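Local coordinates for dihydrodipicolinate synthase (PDB 3B4U), which probably catalyses the condensation of pyruvate with aspartate semialdehyde in lysine biosynthesis, at residues B[138-141]-B[147-150]. Residues are numbered along the deposited sequence; the frame is centred on the assembly and turned at random.
Sequences VYNI and VTLS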
# COMPACT_ATOMS: atom_id res chain seq x y z
N VAL B 138 5.55 9.03 13.45
CA VAL B 138 4.42 8.70 12.60
C VAL B 138 4.42 9.64 11.39
O VAL B 138 4.69 10.83 11.49
CB VAL B 138 3.10 8.70 13.39
CG1 VAL B 138 3.14 7.58 14.43
CG2 VAL B 138 2.77 10.03 14.00
N TYR B 139 4.09 9.06 10.24
CA TYR B 139 4.32 9.75 8.95
C TYR B 139 3.02 10.24 8.36
O TYR B 139 2.17 9.46 7.95
CB TYR B 139 5.02 8.75 8.01
CG TYR B 139 5.63 9.30 6.74
CD1 TYR B 139 5.81 10.65 6.48
CD2 TYR B 139 6.07 8.39 5.78
CE1 TYR B 139 6.44 11.08 5.30
CE2 TYR B 139 6.73 8.80 4.64
CZ TYR B 139 6.91 10.14 4.41
OH TYR B 139 7.51 10.53 3.24
N ASN B 140 2.87 11.56 8.34
CA ASN B 140 1.69 12.23 7.82
C ASN B 140 1.98 12.76 6.42
O ASN B 140 2.53 13.85 6.25
CB ASN B 140 1.28 13.38 8.74
CG ASN B 140 -0.02 14.01 8.33
OD1 ASN B 140 -0.98 13.31 8.06
ND2 ASN B 140 -0.08 15.35 8.31
N ILE B 141 1.60 11.98 5.42
CA ILE B 141 1.85 12.33 4.02
C ILE B 141 0.60 12.02 3.19
O ILE B 141 0.59 11.16 2.30
CB ILE B 141 3.17 11.73 3.49
CG1 ILE B 141 3.48 12.30 2.10
CG2 ILE B 141 3.19 10.20 3.55
CD1 ILE B 141 4.87 11.99 1.61
N VAL B 147 -4.08 9.15 3.79
CA VAL B 147 -4.41 8.97 5.20
C VAL B 147 -3.78 10.13 5.97
O VAL B 147 -2.58 10.28 6.06
CB VAL B 147 -3.94 7.61 5.74
CG1 VAL B 147 -4.35 7.50 7.20
CG2 VAL B 147 -4.50 6.47 4.89
N THR B 148 -4.62 11.00 6.46
CA THR B 148 -4.18 12.08 7.32
C THR B 148 -4.10 11.59 8.75
O THR B 148 -4.96 10.89 9.21
CB THR B 148 -5.17 13.24 7.22
OG1 THR B 148 -5.15 13.74 5.87
CG2 THR B 148 -4.81 14.36 8.17
N LEU B 149 -3.05 12.01 9.44
CA LEU B 149 -2.93 11.82 10.88
C LEU B 149 -3.31 13.13 11.56
O LEU B 149 -2.54 14.08 11.59
CB LEU B 149 -1.52 11.36 11.25
CG LEU B 149 -0.96 10.16 10.49
CD1 LEU B 149 0.45 9.84 10.98
CD2 LEU B 149 -1.88 8.97 10.58
N SER B 150 -4.51 13.19 12.08
CA SER B 150 -5.01 14.41 12.67
C SER B 150 -4.23 14.79 13.91
O SER B 150 -3.61 13.96 14.57
CB SER B 150 -6.49 14.27 13.01
OG SER B 150 -6.64 13.40 14.12
O HOH W 1 0.06 9.57 5.99
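The side chain of Leu149 lies over the backbone end of strand 136-140, its CD1 methyl 3.5 Å from Tyr139 O and 3.8 Å from Val138 CB. With CG anti to its own carbonyl carbon and the chain then extended, CD1 is carried out to meet CB and CG2 of Val138, while Phe122 of helix 115-129 packs against both residues. Leucine and the beta-branched valine thus suit the layer between barrel strand and outer helix.

Beside this apolar patch, Asn140 reaches across with its amide. CG is anti to the backbone N (chi1 -174°), which swings the amide out, and the turn about CB-CG presents OD1 to Leu149 N, 2.8 Å away. The N-H points almost exactly at the oxygen (179°), but it comes from above the carbonyl plane, 42° out of it. Asparagine serves here because its amide has two different ends: OD1 accepts from the 147-150 loop, and ND2 donates to Asp170 OD1 at the end of the adjacent strand.

A water bridges the two backbones where they are not directly paired. It donates to Tyr139 O and Val147 O and accepts from Ile141 N. Tyr139 turns from the loop, its hydroxyl bonded to Thr46 OG1; with Tyr109 of the second subunit packed on it, this is consistent with the family's proton-relay triad.

In this TIM barrel, short helix 142-145 interrupts the connection from strand 136-140 to helix 151-160, which Ser150 N-caps. The Asn140 amide satisfies Leu149 N, and the shared water serves Tyr139 O, Ile141 N and Val147 O, so buried backbone polar groups are paired without regular sheet bonding.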